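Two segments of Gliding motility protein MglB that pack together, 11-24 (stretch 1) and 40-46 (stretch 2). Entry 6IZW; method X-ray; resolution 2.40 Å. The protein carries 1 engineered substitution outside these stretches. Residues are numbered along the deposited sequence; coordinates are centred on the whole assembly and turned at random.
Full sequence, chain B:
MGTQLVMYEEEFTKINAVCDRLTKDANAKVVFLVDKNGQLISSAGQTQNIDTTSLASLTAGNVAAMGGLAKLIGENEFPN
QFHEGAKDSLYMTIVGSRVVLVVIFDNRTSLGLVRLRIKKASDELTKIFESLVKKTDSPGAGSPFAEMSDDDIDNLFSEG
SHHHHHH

Stretch 1, residues 11-24: EFTKINAVCDRLTK
Stretch 2 (40-46) LISSAGQ

Residues 11-24 form one segment of an α-helix that begins before and continues after the stretch. Its phi/psi values lie near -65/-40 for most residues, and the i to i+4 hydrogen bonds run through the stretch, for example Asn 16 N to Phe 12 O at 3.1 Å, Asp 20 N to Asn 16 O at 3.2 Å and Thr 23 N to Cys 19 O at 3.2 Å, with that of Leu 22 N to Val 18 O weak (3.4 Å). Residues 40-45 form a strand, extended at Leu 40 (-70/125), Ser 42 (-158/153), Ser 43 (-130/178) and Ala 44 (-171/129) but kinked at Ile 41 (-101/-43). Gly 45 adopts 122/-151, where a CB would be jammed against the carbonyl O of Ala 44; this conformation by itself calls for glycine.

Helix and strand run in nearly the same direction, with 29° between their N-to-C vectors, a signed crossing angle of -29° and a closest axial approach of 7.2 Å. The register is read from three CA-CA pairs: Asn 16 with Ser 42 at 6.2 Å, Asp 20 with Ala 44 at 5.3 Å and Thr 23 with Gly 45 at 5.9 Å. No hydrogen bond crosses the interface; the 336 Å² buried between the stretches, both sides summed, comes from van der Waals packing, some of it involving polar atoms.

Strand alternation selects the residues that meet the helix. The CA-to-CB bonds of Ser 42 and Ala 44 point toward it, whereas that of Ser 43 points away. On the helix, Ile 15, Cys 19 and Thr 23 point toward the strand at a spacing of four residues, which brings them onto one side.

Ala 44 fits the narrowest part of the register. Ala 44 CB lies 3.5 Å from Cys 19 CB, 3.8 Å from the backbone N of Asp 20 and 4.0 Å from Thr 23 CG2, so the methyl sits against the helix backbone as well as its side chains. Cys 19, buried with chi1 -77° (m), also places SG 4.2 Å from Ser 42 CB, spanning the two inward-facing strand residues.

Ser 42 is buried, with chi1 -36° (m). Ser 42 OG approaches Ile 15 CG2 at 3.1 Å, a tight contact with a methyl; Ile 15 is m at chi1 (-78°) and t at chi2 (168°). Asn 16 points sideways, but chi1 -49° (m) and chi2 142° bring its end nearer, with Asn 16 ND2 3.3 Å from Ser 42 OG. The angle is too poor for a hydrogen bond, leaving a polar van der Waals contact.

Phe 12 also starts sideways, and chi1 -172° (t) with chi2 48° carries its ring to the strand. Phe 12 CE1 lies 3.3 Å from Ile 41 O, which sits at the ring edge near its plane, where the aromatic C-H groups carry partial positive charge. Ile 41, m at chi1 (-58°) and t at chi2 (160°), points sideways, yet the residue has 38 Å² covered.

Thr 23, chi1 169° (t), ends the contact: Thr 23 OG1, hydrogen-bonded elsewhere in the structure, lies 3.8 Å from Gly 45 CA. An ideal CB on Gly 45 would come 3.4 Å from Thr 23 OG1.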

# COMPACT_ATOMS: atom_id res chain seq x y z
N GLU B 11 6.53 -6.85 26.05
CA GLU B 11 5.27 -6.91 25.32
C GLU B 11 5.34 -7.75 24.05
O GLU B 11 4.30 -8.18 23.55
CB GLU B 11 4.80 -5.49 24.98
CG GLU B 11 5.08 -5.02 23.55
CD GLU B 11 4.40 -3.69 23.20
OE1 GLU B 11 4.66 -2.67 23.88
OE2 GLU B 11 3.59 -3.67 22.25
N PHE B 12 6.53 -8.03 23.52
CA PHE B 12 6.60 -8.87 22.33
C PHE B 12 6.16 -10.29 22.64
O PHE B 12 5.43 -10.92 21.87
CB PHE B 12 8.02 -8.88 21.74
CG PHE B 12 8.13 -9.58 20.41
CD1 PHE B 12 7.24 -9.30 19.38
CD2 PHE B 12 9.14 -10.51 20.17
CE1 PHE B 12 7.34 -9.94 18.15
CE2 PHE B 12 9.25 -11.15 18.94
CZ PHE B 12 8.35 -10.87 17.93
N THR B 13 6.59 -10.80 23.80
CA THR B 13 6.34 -12.19 24.15
C THR B 13 4.85 -12.46 24.35
O THR B 13 4.34 -13.51 23.95
CB THR B 13 7.14 -12.52 25.40
OG1 THR B 13 7.09 -11.39 26.28
CG2 THR B 13 8.59 -12.79 25.03
N LYS B 14 4.14 -11.51 24.96
CA LYS B 14 2.69 -11.66 25.13
C LYS B 14 1.96 -11.61 23.80
O LYS B 14 1.04 -12.39 23.56
CB LYS B 14 2.14 -10.58 26.06
CG LYS B 14 3.04 -10.16 27.21
CD LYS B 14 2.44 -8.96 27.96
CE LYS B 14 2.82 -8.97 29.44
NZ LYS B 14 1.86 -8.21 30.30
N ILE B 15 2.36 -10.68 22.93
CA ILE B 15 1.69 -10.53 21.64
C ILE B 15 1.79 -11.82 20.84
O ILE B 15 0.80 -12.28 20.26
CB ILE B 15 2.27 -9.32 20.87
CG1 ILE B 15 1.71 -8.01 21.43
CG2 ILE B 15 1.96 -9.43 19.40
CD1 ILE B 15 2.45 -6.78 20.93
N ASN B 16 2.98 -12.43 20.81
CA ASN B 16 3.14 -13.70 20.11
C ASN B 16 2.24 -14.78 20.71
O ASN B 16 1.75 -15.66 19.99
CB ASN B 16 4.60 -14.14 20.15
CG ASN B 16 5.56 -13.04 19.74
OD1 ASN B 16 6.64 -12.90 20.30
ND2 ASN B 16 5.15 -12.23 18.77
N ALA B 17 2.03 -14.74 22.03
CA ALA B 17 1.19 -15.74 22.67
C ALA B 17 -0.26 -15.63 22.20
O ALA B 17 -0.91 -16.63 21.89
CB ALA B 17 1.28 -15.61 24.19
N VAL B 18 -0.78 -14.40 22.12
CA VAL B 18 -2.14 -14.20 21.61
C VAL B 18 -2.28 -14.81 20.22
O VAL B 18 -3.30 -15.43 19.90
CB VAL B 18 -2.49 -12.70 21.60
CG1 VAL B 18 -3.80 -12.47 20.87
CG2 VAL B 18 -2.57 -12.15 23.02
N CYS B 19 -1.25 -14.67 19.39
CA CYS B 19 -1.35 -15.11 18.00
C CYS B 19 -1.42 -16.62 17.89
O CYS B 19 -2.28 -17.16 17.18
CB CYS B 19 -0.17 -14.56 17.19
SG CYS B 19 -0.31 -12.82 16.74
N ASP B 20 -0.51 -17.33 18.56
CA ASP B 20 -0.52 -18.79 18.43
C ASP B 20 -1.72 -19.41 19.15
O ASP B 20 -2.08 -20.55 18.84
CB ASP B 20 0.80 -19.38 18.93
CG ASP B 20 1.29 -18.74 20.21
OD1 ASP B 20 2.47 -18.32 20.25
OD2 ASP B 20 0.52 -18.68 21.18
N ARG B 21 -2.35 -18.68 20.06
CA ARG B 21 -3.66 -19.10 20.55
C ARG B 21 -4.65 -19.22 19.40
O ARG B 21 -5.30 -20.26 19.22
CB ARG B 21 -4.18 -18.11 21.59
N LEU B 22 -4.74 -18.18 18.57
CA LEU B 22 -5.80 -18.14 17.57
C LEU B 22 -5.57 -19.17 16.48
O LEU B 22 -6.53 -19.77 15.98
CB LEU B 22 -5.89 -16.73 16.99
CG LEU B 22 -7.27 -16.33 16.45
CD1 LEU B 22 -7.40 -14.83 16.49
CD2 LEU B 22 -7.47 -16.84 15.04
N THR B 23 -4.32 -19.40 16.08
CA THR B 23 -4.07 -20.37 15.02
C THR B 23 -4.39 -21.79 15.49
O THR B 23 -4.90 -22.60 14.72
CB THR B 23 -2.62 -20.28 14.52
OG1 THR B 23 -2.34 -21.40 13.67
CG2 THR B 23 -1.66 -20.31 15.67
N LYS B 24 -4.11 -22.09 16.76
CA LYS B 24 -4.43 -23.41 17.29
C LYS B 24 -5.93 -23.59 17.45
O LYS B 24 -6.49 -24.62 17.04
CB LYS B 24 -3.70 -23.64 18.61
N LEU B 40 5.33 -5.50 9.76
CA LEU B 40 4.91 -6.76 10.37
C LEU B 40 5.37 -6.83 11.82
O LEU B 40 6.56 -6.68 12.11
CB LEU B 40 5.48 -7.93 9.58
CG LEU B 40 5.30 -9.33 10.18
CD1 LEU B 40 3.82 -9.64 10.32
CD2 LEU B 40 5.97 -10.40 9.32
N ILE B 41 4.44 -7.05 12.74
CA ILE B 41 4.75 -7.10 14.16
C ILE B 41 4.84 -8.53 14.67
O ILE B 41 5.76 -8.87 15.42
CB ILE B 41 3.73 -6.28 14.98
CG1 ILE B 41 3.72 -4.83 14.49
CG2 ILE B 41 4.09 -6.31 16.44
CD1 ILE B 41 2.47 -4.07 14.87
N SER B 42 3.91 -9.41 14.28
CA SER B 42 3.99 -10.81 14.69
C SER B 42 3.20 -11.68 13.72
O SER B 42 2.24 -11.23 13.09
CB SER B 42 3.45 -11.02 16.10
OG SER B 42 3.77 -9.91 16.93
N SER B 43 3.61 -12.94 13.61
CA SER B 43 2.89 -13.93 12.83
C SER B 43 2.69 -15.19 13.68
O SER B 43 3.14 -15.27 14.83
CB SER B 43 3.63 -14.25 11.53
OG SER B 43 4.46 -15.39 11.68
N ALA B 44 2.00 -16.17 13.10
CA ALA B 44 1.66 -17.41 13.78
C ALA B 44 1.07 -18.42 12.81
O ALA B 44 0.14 -18.10 12.07
CB ALA B 44 0.66 -17.14 14.91
N GLY B 45 1.60 -19.64 12.80
CA GLY B 45 1.02 -20.72 12.02
C GLY B 45 2.00 -21.30 11.03
O GLY B 45 3.23 -21.30 11.26
N GLN B 46 1.47 -21.81 9.92
CA GLN B 46 2.28 -22.41 8.87
C GLN B 46 2.90 -21.33 7.98
O GLN B 46 2.63 -21.23 6.78
CB GLN B 46 1.43 -23.39 8.05